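Endoglucanase (Komagataeibacter sucrofermentans, PDB 6VC5) probably hydrolyses internal beta-1,4-glucosidic linkages in cellulose and related beta-D-glucans, as a member of glycoside hydrolase family 8. Local coordinates at residues P238-L241 / A242-R246; A223-V226 / P227-S231; Q114-M117 / N118-D122; L162-A165 / F166-T169; I10-D13 / K14-P18. All coordinates share one frame; numbering follows the deposited sequence.

Each contact lies along one helix or at one of its ends, and all five belong to a fold that, as in other family 8 glycoside hydrolases, is an (alpha/alpha)6 barrel. Contacts 1 and 2 sit on consecutive helices and touch: Phe244 CE1 is 3.8 Å from Pro227 CG, and Leu240 CD2 is 3.9 Å from Leu230 CD1. Contacts 3 and 4 form a second pair, their centres about 10 Å apart, with Tyr120 CD1 at 3.5 Å from Ala165 CB. Contact 5, at the end of the first helix, stands alone, its nearest atoms about 9 Å from those of contact 2. Contact 2 is the most buried, its centre about 9 Å from the centre of the chain.

Contact 1. Residues P238-L241 / A242-R246; sequences PELL and ADFSR
Glu239 O takes two hydrogen bonds, one from Asp243 N at 3.1 Å and one from water 1 at 3.0 Å. The same water donates to Asp243 OD1, so Glu239 O is tied to Asp243 twice, directly through its backbone N and through the water to its carboxylate. With CG of Asp243 anti to its carbonyl carbon (chi1 -72°), the acid folds back along the helix toward Glu239 O. OD1 also receives Arg246 NH1 at 2.9 Å in an i to i+3 salt bridge. The arginine meets OD1 on its anti side, the acceptor lying close to the guanidinium plane, and Ala242 O sits 3.4 Å above the centre of that plane. OD2 has a salt bridge of its own with Arg189, so two arginines hold the buried carboxylate. A leucine in place of Asp243 would probably leave both arginines without their acid and water 1 without one of its acceptors. Leu241 O accepts Ser245 N; a further bond from Ser245 OG rests on one of two modelled conformers and is less certain. On the inner side, Leu240 and Phe244 point the same way, CD2 of the leucine 4.2 Å from CE2 of the ring, and both reach helix 225-232. This is an amphipathic opening to helix 238-251, with charges along one side and apolar groups turned into the helical barrel of family 8.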
# COMPACT_ATOMS: atom_id res chain seq x y z
N PRO A 238 17.73 7.57 -9.73
CA PRO A 238 18.56 6.72 -10.60
C PRO A 238 19.28 5.59 -9.88
O PRO A 238 19.27 4.45 -10.36
CB PRO A 238 19.53 7.72 -11.23
CG PRO A 238 18.79 9.01 -11.22
CD PRO A 238 17.96 9.01 -9.97
N GLU A 239 19.89 5.88 -8.72
CA GLU A 239 20.56 4.85 -7.93
C GLU A 239 19.62 3.69 -7.63
O GLU A 239 19.96 2.53 -7.85
CB GLU A 239 21.06 5.47 -6.62
CG GLU A 239 21.79 4.50 -5.70
CD GLU A 239 22.31 5.16 -4.44
OE1 GLU A 239 21.80 6.25 -4.08
OE2 GLU A 239 23.23 4.59 -3.81
N LEU A 240 18.42 3.99 -7.12
CA LEU A 240 17.51 2.94 -6.71
C LEU A 240 16.94 2.19 -7.90
O LEU A 240 16.75 0.97 -7.84
CB LEU A 240 16.37 3.51 -5.86
CG LEU A 240 16.49 3.34 -4.34
CD1 LEU A 240 17.45 4.37 -3.76
CD2 LEU A 240 15.11 3.45 -3.70
N LEU A 241 16.61 2.90 -8.98
CA LEU A 241 16.13 2.22 -10.18
C LEU A 241 17.16 1.24 -10.71
O LEU A 241 16.81 0.13 -11.13
CB LEU A 241 15.73 3.24 -11.25
CG LEU A 241 15.39 2.67 -12.63
CD1 LEU A 241 14.22 1.72 -12.55
CD2 LEU A 241 15.11 3.77 -13.64
N ALA A 242 18.44 1.61 -10.68
CA ALA A 242 19.48 0.72 -11.16
C ALA A 242 19.59 -0.52 -10.28
O ALA A 242 19.78 -1.63 -10.79
CB ALA A 242 20.82 1.46 -11.23
N ASP A 243 19.47 -0.34 -8.96
CA ASP A 243 19.53 -1.48 -8.04
C ASP A 243 18.35 -2.42 -8.24
O ASP A 243 18.53 -3.65 -8.28
CB ASP A 243 19.61 -0.99 -6.59
CG ASP A 243 20.97 -0.39 -6.25
OD1 ASP A 243 21.94 -0.65 -6.99
OD2 ASP A 243 21.06 0.34 -5.23
N PHE A 244 17.13 -1.89 -8.35
CA PHE A 244 16.00 -2.78 -8.60
C PHE A 244 16.13 -3.47 -9.96
O PHE A 244 15.82 -4.65 -10.09
CB PHE A 244 14.67 -2.01 -8.51
CG PHE A 244 14.20 -1.73 -7.11
CD1 PHE A 244 13.76 -2.76 -6.28
CD2 PHE A 244 14.18 -0.43 -6.61
CE1 PHE A 244 13.32 -2.50 -4.99
CE2 PHE A 244 13.74 -0.16 -5.32
CZ PHE A 244 13.31 -1.19 -4.51
N SER A 245 16.61 -2.74 -10.97
CA SER A 245 16.76 -3.33 -12.30
C SER A 245 17.74 -4.50 -12.28
O SER A 245 17.48 -5.53 -12.91
CB SER A 245 17.22 -2.26 -13.30
OG SER A 245 16.24 -1.24 -13.46
N ARG A 246 18.85 -4.35 -11.56
CA ARG A 246 19.82 -5.43 -11.47
C ARG A 246 19.21 -6.66 -10.83
O ARG A 246 19.49 -7.80 -11.24
CB ARG A 246 21.04 -4.98 -10.66
CG ARG A 246 22.30 -4.89 -11.48
CD ARG A 246 23.49 -4.51 -10.62
NE ARG A 246 23.25 -3.28 -9.87
CZ ARG A 246 23.21 -2.06 -10.41
NH1 ARG A 246 23.00 -1.00 -9.64
NH2 ARG A 246 23.39 -1.91 -11.71
O HOH W 1 22.82 1.94 -8.72

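Contact 2. Residues A223-V226 / P227-S231; sequences AIRV and PLYLS
Pro227 comes first, pressed against the turn before it: its CD lies 3.4 Å from Ala223 O and packs equally near Ile224 O. Having no N-H, the proline cannot donate to Ala223 O, which instead accepts Val226 N. Leu228 touches with CB alone, 3.5 Å from Arg225 O, while its branch heads for Val279. Tyr229 then closes a helical turn, N bonded to Arg225 O at 2.9 Å, nearly straight (167°). Its ring runs beside the Arg225 side chain, CE2 3.8 Å from Arg225 CB; because that arginine has two conformers, the overlap farther out, at CD, is less certain. All of this belongs to helix 225-232, a short, largely buried helix near the centre of the chain, within the (alpha/alpha)6 fold of the family, flanked by helices 238-251, 274-282 and 300-313. Leu230 follows, its N 3.0 Å from Val226 O, with CG resting 3.4 Å from the same oxygen. Val226 holds CG1 anti to its backbone N (chi1 172°), which sends that methyl down the helix to Leu230 CD1 at 3.9 Å. Ser231 N continues the ladder by bonding to Pro227 O.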
# COMPACT_ATOMS: atom_id res chain seq x y z
N ALA A 223 7.18 -5.52 0.79
CA ALA A 223 8.20 -4.65 0.25
C ALA A 223 8.12 -4.46 -1.25
O ALA A 223 8.60 -3.50 -1.76
CB ALA A 223 9.60 -5.11 0.67
N ILE A 224 7.43 -5.37 -1.93
CA ILE A 224 7.38 -5.30 -3.37
C ILE A 224 6.50 -4.14 -3.74
O ILE A 224 6.73 -3.55 -4.78
CB ILE A 224 6.70 -6.59 -3.94
CG1 ILE A 224 6.67 -6.60 -5.47
CG2 ILE A 224 5.28 -6.70 -3.43
CD1 ILE A 224 8.04 -6.69 -6.08
N ARG A 225 5.71 -3.54 -2.89
CA ARG A 225 5.06 -2.29 -3.21
C ARG A 225 5.98 -1.07 -3.28
O ARG A 225 5.60 -0.06 -3.79
CB ARG A 225 3.82 -2.07 -2.35
CG ARG A 225 2.72 -3.06 -2.71
CD ARG A 225 1.36 -2.73 -2.11
NE ARG A 225 0.63 -3.97 -1.85
CZ ARG A 225 -0.36 -4.48 -2.59
NH1 ARG A 225 -0.90 -5.61 -2.25
NH2 ARG A 225 -0.82 -3.86 -3.65
N VAL A 226 7.10 -1.14 -2.58
CA VAL A 226 7.95 0.04 -2.47
C VAL A 226 8.41 0.59 -3.82
O VAL A 226 8.19 1.75 -4.11
CB VAL A 226 9.15 -0.19 -1.52
CG1 VAL A 226 10.13 0.97 -1.58
CG2 VAL A 226 8.64 -0.37 -0.10
N PRO A 227 9.06 -0.22 -4.65
CA PRO A 227 9.44 0.32 -5.96
C PRO A 227 8.25 0.81 -6.77
O PRO A 227 8.37 1.81 -7.49
CB PRO A 227 10.17 -0.86 -6.63
CG PRO A 227 9.69 -2.09 -5.87
CD PRO A 227 9.51 -1.61 -4.47
N LEU A 228 7.08 0.18 -6.62
CA LEU A 228 5.89 0.65 -7.34
C LEU A 228 5.46 2.04 -6.88
O LEU A 228 5.23 2.93 -7.70
CB LEU A 228 4.75 -0.35 -7.19
CG LEU A 228 3.55 0.05 -8.06
CD1 LEU A 228 3.91 -0.04 -9.54
CD2 LEU A 228 2.36 -0.82 -7.73
N TYR A 229 5.34 2.26 -5.56
CA TYR A 229 4.89 3.56 -5.07
C TYR A 229 5.90 4.66 -5.39
O TYR A 229 5.50 5.78 -5.73
CB TYR A 229 4.58 3.52 -3.57
CG TYR A 229 3.30 2.79 -3.20
CD1 TYR A 229 2.12 3.03 -3.90
CD2 TYR A 229 3.26 1.89 -2.13
CE1 TYR A 229 0.95 2.39 -3.57
CE2 TYR A 229 2.09 1.24 -1.80
CZ TYR A 229 0.94 1.50 -2.52
OH TYR A 229 -0.24 0.86 -2.20
N LEU A 230 7.20 4.35 -5.30
CA LEU A 230 8.23 5.34 -5.63
C LEU A 230 8.18 5.71 -7.10
O LEU A 230 8.28 6.89 -7.46
CB LEU A 230 9.61 4.80 -5.27
CG LEU A 230 9.92 4.66 -3.78
CD1 LEU A 230 11.31 4.05 -3.61
CD2 LEU A 230 9.81 6.00 -3.08
N SER A 231 8.03 4.71 -7.98
CA SER A 231 7.92 5.00 -9.41
C SER A 231 6.67 5.82 -9.70
O SER A 231 6.72 6.83 -10.42
CB SER A 231 7.90 3.69 -10.20
OG SER A 231 7.88 3.97 -11.59

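Contact 3. Residues Q114-M117 / N118-D122; sequences QDAM and NIYGD
The side-chain amides of Gln114 and Asn118 meet one turn apart, their planes 47° from each other. Gln114 NE2 donates to Asn118 OD1 at 2.8 Å; the acceptor lies in the glutamine's amide plane, but the nitrogen stands well above the asparagine's carbonyl plane, and the bond is bent (139°). A bend at chi2 of Gln114 (52°) curls its amide round to make this reach. Asn118 ND2 donates to water 2 at 3.0 Å, and the water's onward link to Asp115 OD1 is suspiciously short and should be read with caution. On the buried side, the Tyr120 ring stands obliquely to the preceding turn: CD2 is 3.3 Å from Ala116 O, and CE2 is 4.3 Å from Ala116 CB. Its hydroxyl bonds to Ser161, and its ring packs on Gln164, Ala165 and Leu168. Shortening Tyr120 to an alanine would probably open a gap against helix 159-169 and leave Ser161 without its hydroxyl partner. Ile119 brings CG1 to 3.4 Å from Asp115 O, its branches facing helix 90-106. Polar amides on one side and a buried tyrosine on the other mark helix 110-126 as an amphipathic member of the (alpha/alpha)6 barrel.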
# COMPACT_ATOMS: atom_id res chain seq x y z
N GLN A 114 -14.12 16.02 2.10
CA GLN A 114 -14.06 16.20 3.55
C GLN A 114 -13.72 14.89 4.25
O GLN A 114 -12.95 14.87 5.22
CB GLN A 114 -15.37 16.74 4.10
CG GLN A 114 -15.24 17.12 5.57
CD GLN A 114 -14.05 18.05 5.82
OE1 GLN A 114 -13.95 19.13 5.21
NE2 GLN A 114 -13.14 17.64 6.69
N ASP A 115 -14.31 13.78 3.80
CA ASP A 115 -13.99 12.48 4.37
C ASP A 115 -12.50 12.18 4.26
O ASP A 115 -11.87 11.70 5.22
CB ASP A 115 -14.79 11.37 3.66
CG ASP A 115 -16.29 11.45 3.90
OD1 ASP A 115 -16.71 11.97 4.95
OD2 ASP A 115 -17.05 10.96 3.02
N ALA A 116 -11.92 12.45 3.09
CA ALA A 116 -10.50 12.22 2.89
C ALA A 116 -9.66 13.09 3.82
O ALA A 116 -8.72 12.60 4.46
CB ALA A 116 -10.13 12.47 1.43
N MET A 117 -10.02 14.37 3.93
CA MET A 117 -9.27 15.29 4.78
C MET A 117 -9.35 14.90 6.26
O MET A 117 -8.36 15.03 6.99
CB MET A 117 -9.75 16.72 4.55
CG MET A 117 -9.38 17.22 3.17
SD MET A 117 -9.66 18.97 2.85
CE MET A 117 -11.41 19.04 3.04
N ASN A 118 -10.50 14.37 6.70
CA ASN A 118 -10.60 13.88 8.07
C ASN A 118 -9.64 12.72 8.33
O ASN A 118 -8.97 12.69 9.37
CB ASN A 118 -12.03 13.46 8.38
CG ASN A 118 -12.97 14.65 8.51
OD1 ASN A 118 -12.53 15.78 8.69
ND2 ASN A 118 -14.27 14.39 8.41
N ILE A 119 -9.56 11.77 7.39
CA ILE A 119 -8.62 10.66 7.54
C ILE A 119 -7.19 11.17 7.55
O ILE A 119 -6.37 10.77 8.40
CB ILE A 119 -8.83 9.61 6.44
CG1 ILE A 119 -10.25 9.04 6.50
CG2 ILE A 119 -7.79 8.49 6.55
CD1 ILE A 119 -10.69 8.36 5.20
N TYR A 120 -6.84 12.01 6.57
CA TYR A 120 -5.46 12.49 6.48
C TYR A 120 -5.06 13.23 7.74
O TYR A 120 -3.94 13.07 8.25
CB TYR A 120 -5.29 13.40 5.27
CG TYR A 120 -5.19 12.69 3.93
CD1 TYR A 120 -4.33 11.62 3.74
CD2 TYR A 120 -5.93 13.14 2.84
CE1 TYR A 120 -4.23 10.98 2.50
CE2 TYR A 120 -5.84 12.53 1.60
CZ TYR A 120 -4.99 11.46 1.43
OH TYR A 120 -4.90 10.84 0.20
N GLY A 121 -5.98 14.05 8.27
CA GLY A 121 -5.70 14.78 9.50
C GLY A 121 -5.35 13.86 10.65
O GLY A 121 -4.43 14.13 11.43
N ASP A 122 -6.08 12.75 10.78
CA ASP A 122 -5.80 11.82 11.87
C ASP A 122 -4.56 10.95 11.62
O ASP A 122 -3.88 10.58 12.58
CB ASP A 122 -7.05 10.99 12.18
CG ASP A 122 -7.98 11.70 13.15
OD1 ASP A 122 -7.49 12.61 13.87
OD2 ASP A 122 -9.18 11.37 13.20
O HOH W 2 -15.69 12.02 7.19

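Contact 4. Residues L162-A165 / F166-T169; sequences LMQA and FALT
The backbone from Leu162 to Leu168 keeps regular i to i+4 bonding, such as Ala167 N to Met163 O at 3.0 Å, but at Thr169 phi widens to -109° and the last such bond, Thr169 N to Ala165 O, is bent to 139°. Ala165 O collects the donors of this final turn. Thr169 OG1 bonds to it at 2.8 Å and Thr169 N at 3.1 Å, approaching from opposite faces of the carbonyl plane, and Leu168 N adds a weak third bond. The hydroxyl gets there because OG1 sits between the backbone N and the carbonyl carbon (chi1 64°), which also sets CG2 of Thr169 3.4 Å from Ala165 O. Having given its proton to that oxygen, OG1 accepts Asp171 N, so one threonine side chain ties the closing turn to the residues that follow. Here helix 159-169 passes into helix 172-187 through a short helix-to-helix link, consistent with the (alpha/alpha)6 barrel of family 8. Farther round, Gln164 bends at chi2 and brings OE1 over to Leu168, 3.5 Å from Leu168 CG and 3.7 Å from Leu168 CD2. That oxygen is not left to apolar neighbours, since Lys105 donates to it, and the ammonium would be expected to polarise the amide. Leu168 in turn rests its CG 3.4 Å from Gln164 O. Ala165 turns its methyl to Trp174 of helix 172-187, and the ring of Phe166 swings clear of the preceding turn to touch Thr175.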
# COMPACT_ATOMS: atom_id res chain seq x y z
N LEU A 162 0.19 10.35 0.09
CA LEU A 162 0.84 11.44 0.80
C LEU A 162 0.89 12.70 -0.05
O LEU A 162 0.70 13.81 0.46
CB LEU A 162 2.24 11.02 1.26
CG LEU A 162 2.32 9.80 2.17
CD1 LEU A 162 3.77 9.57 2.60
CD2 LEU A 162 1.42 9.97 3.38
N MET A 163 1.15 12.55 -1.36
CA MET A 163 1.16 13.70 -2.26
C MET A 163 -0.23 14.33 -2.34
O MET A 163 -0.37 15.56 -2.38
CB MET A 163 1.59 13.25 -3.66
CG MET A 163 2.93 12.52 -3.76
SD MET A 163 3.63 12.55 -5.43
CE MET A 163 2.52 11.55 -6.37
N GLN A 164 -1.27 13.49 -2.37
CA GLN A 164 -2.63 14.02 -2.39
C GLN A 164 -2.94 14.78 -1.11
O GLN A 164 -3.60 15.83 -1.14
CB GLN A 164 -3.62 12.87 -2.58
CG GLN A 164 -5.07 13.31 -2.62
CD GLN A 164 -5.39 14.14 -3.84
OE1 GLN A 164 -5.97 15.23 -3.73
NE2 GLN A 164 -5.03 13.65 -5.01
N ALA A 165 -2.48 14.27 0.04
CA ALA A 165 -2.73 14.96 1.30
C ALA A 165 -2.10 16.35 1.30
O ALA A 165 -2.71 17.31 1.77
CB ALA A 165 -2.19 14.12 2.46
N PHE A 166 -0.90 16.47 0.74
CA PHE A 166 -0.28 17.79 0.64
C PHE A 166 -1.05 18.70 -0.32
O PHE A 166 -1.21 19.90 -0.05
CB PHE A 166 1.18 17.68 0.18
CG PHE A 166 1.85 19.01 0.06
CD1 PHE A 166 2.13 19.75 1.19
CD2 PHE A 166 2.17 19.53 -1.19
CE1 PHE A 166 2.74 21.00 1.10
CE2 PHE A 166 2.77 20.78 -1.29
CZ PHE A 166 3.05 21.51 -0.14
N ALA A 167 -1.50 18.15 -1.45
CA ALA A 167 -2.28 18.94 -2.39
C ALA A 167 -3.57 19.48 -1.77
O ALA A 167 -4.00 20.59 -2.10
CB ALA A 167 -2.58 18.11 -3.64
N LEU A 168 -4.19 18.71 -0.87
CA LEU A 168 -5.45 19.12 -0.27
C LEU A 168 -5.27 20.12 0.87
O LEU A 168 -6.12 21.00 1.05
CB LEU A 168 -6.20 17.89 0.25
CG LEU A 168 -6.79 16.93 -0.78
CD1 LEU A 168 -7.36 15.71 -0.08
CD2 LEU A 168 -7.86 17.62 -1.62
N THR A 169 -4.19 20.02 1.63
CA THR A 169 -4.02 20.76 2.88
C THR A 169 -2.98 21.87 2.81
O THR A 169 -3.09 22.84 3.56
CB THR A 169 -3.61 19.82 4.02
OG1 THR A 169 -2.32 19.25 3.74
CG2 THR A 169 -4.61 18.69 4.20

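Contact 5. Residues I10-D13 / K14-P18; sequences IFRD and KYFHP
CG of Phe11 lies anti to its backbone N (chi1 -170°) and CG of Tyr15 anti to its carbonyl carbon (chi1 -51°), and these two choices swing the rings together one turn apart. They form a T-shaped stack, the edge of Tyr15 directed at the face of Phe11, with centroids 5.0 Å apart and planes at 65°. Tyr15 CD2 stands 3.6 Å above the middle of the Phe11 ring. One face of the tyrosine is covered by its neighbour, Lys14 CB. Beyond the pair, Phe11 makes a further edge-to-face contact with Phe42, and Tyr15 another with Tyr300, so the two rings are links in a longer aromatic chain. Next round the helix, Arg12 and Phe16 run alongside one another, Arg12 CG 3.5 Å from Phe16 CB, while the guanidinium goes on to a salt bridge with Asp48. Backbone bonding changes character here. Lys14 N is shared between Ile10 O at 3.2 Å and, weakly, Phe11 O. Phe16, the first residue to leave helical angles, still gives its N to Arg12 O at 3.0 Å. Water 3 then spans the exit, donating to Asp13 O at 2.9 Å and to Phe16 O at 2.8 Å, so that both carbonyls find a partner where the helical ladder runs out. This is the C-terminal end of helix 4-15, the first of the chain, packed through its aromatic rings against 300-313, the last, consistent with the closure of an (alpha/alpha)6 barrel.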
# COMPACT_ATOMS: atom_id res chain seq x y z
N ILE A 10 -13.31 -7.49 -14.05
CA ILE A 10 -12.87 -8.82 -13.64
C ILE A 10 -12.68 -8.89 -12.12
O ILE A 10 -13.15 -9.82 -11.46
CB ILE A 10 -11.59 -9.23 -14.38
CG1 ILE A 10 -11.83 -9.31 -15.89
CG2 ILE A 10 -11.08 -10.56 -13.87
CD1 ILE A 10 -10.53 -9.26 -16.70
N PHE A 11 -11.94 -7.92 -11.56
CA PHE A 11 -11.75 -7.87 -10.11
C PHE A 11 -13.08 -7.84 -9.39
O PHE A 11 -13.30 -8.60 -8.44
CB PHE A 11 -10.92 -6.63 -9.74
CG PHE A 11 -10.45 -6.62 -8.31
CD1 PHE A 11 -9.20 -7.11 -7.97
CD2 PHE A 11 -11.26 -6.10 -7.30
CE1 PHE A 11 -8.76 -7.09 -6.64
CE2 PHE A 11 -10.82 -6.08 -5.98
CZ PHE A 11 -9.58 -6.57 -5.65
N ARG A 12 -14.00 -6.99 -9.86
CA ARG A 12 -15.30 -6.84 -9.22
C ARG A 12 -16.09 -8.14 -9.28
O ARG A 12 -16.72 -8.54 -8.28
CB ARG A 12 -16.07 -5.71 -9.90
CG ARG A 12 -17.43 -5.42 -9.27
CD ARG A 12 -18.24 -4.47 -10.14
NE ARG A 12 -18.53 -5.06 -11.44
CZ ARG A 12 -18.67 -4.36 -12.57
NH1 ARG A 12 -18.53 -3.04 -12.55
NH2 ARG A 12 -18.94 -4.98 -13.71
N ASP A 13 -16.07 -8.83 -10.42
CA ASP A 13 -16.80 -10.09 -10.53
C ASP A 13 -16.30 -11.11 -9.52
O ASP A 13 -17.09 -11.90 -8.98
CB ASP A 13 -16.68 -10.62 -11.96
CG ASP A 13 -17.28 -12.00 -12.12
OD1 ASP A 13 -16.61 -12.89 -12.69
OD2 ASP A 13 -18.44 -12.21 -11.68
N LYS A 14 -14.99 -11.11 -9.24
CA LYS A 14 -14.41 -12.14 -8.38
C LYS A 14 -14.55 -11.82 -6.90
O LYS A 14 -14.81 -12.73 -6.09
CB LYS A 14 -12.93 -12.32 -8.73
CG LYS A 14 -12.70 -12.92 -10.12
CD LYS A 14 -11.23 -13.02 -10.45
CE LYS A 14 -10.94 -14.25 -11.29
NZ LYS A 14 -10.48 -15.39 -10.45
N TYR A 15 -14.40 -10.55 -6.51
CA TYR A 15 -14.19 -10.21 -5.11
C TYR A 15 -15.18 -9.22 -4.52
O TYR A 15 -15.18 -9.05 -3.29
CB TYR A 15 -12.76 -9.69 -4.88
CG TYR A 15 -11.70 -10.59 -5.46
CD1 TYR A 15 -11.56 -11.91 -5.02
CD2 TYR A 15 -10.85 -10.13 -6.45
CE1 TYR A 15 -10.59 -12.74 -5.56
CE2 TYR A 15 -9.87 -10.96 -6.99
CZ TYR A 15 -9.76 -12.26 -6.55
OH TYR A 15 -8.80 -13.09 -7.07
N PHE A 16 -16.01 -8.57 -5.33
CA PHE A 16 -16.97 -7.59 -4.84
C PHE A 16 -18.31 -8.25 -4.53
O PHE A 16 -18.80 -9.10 -5.29
CB PHE A 16 -17.16 -6.50 -5.91
CG PHE A 16 -18.33 -5.57 -5.66
CD1 PHE A 16 -18.19 -4.45 -4.85
CD2 PHE A 16 -19.54 -5.80 -6.28
CE1 PHE A 16 -19.27 -3.59 -4.64
CE2 PHE A 16 -20.63 -4.94 -6.08
CZ PHE A 16 -20.49 -3.84 -5.27
N HIS A 17 -18.91 -7.85 -3.41
CA HIS A 17 -20.23 -8.30 -3.02
C HIS A 17 -21.19 -7.11 -2.95
O HIS A 17 -20.77 -5.98 -2.66
CB HIS A 17 -20.16 -9.02 -1.67
CG HIS A 17 -19.39 -10.30 -1.74
ND1 HIS A 17 -20.01 -11.53 -1.85
CD2 HIS A 17 -18.06 -10.54 -1.78
CE1 HIS A 17 -19.09 -12.48 -1.92
NE2 HIS A 17 -17.90 -11.90 -1.88
N PRO A 18 -22.48 -7.34 -3.21
CA PRO A 18 -23.42 -6.21 -3.32
C PRO A 18 -23.57 -5.37 -2.07
O PRO A 18 -23.99 -4.21 -2.18
CB PRO A 18 -24.75 -6.90 -3.69
CG PRO A 18 -24.34 -8.19 -4.31
CD PRO A 18 -23.10 -8.62 -3.57
O HOH W 3 -18.06 -11.66 -6.22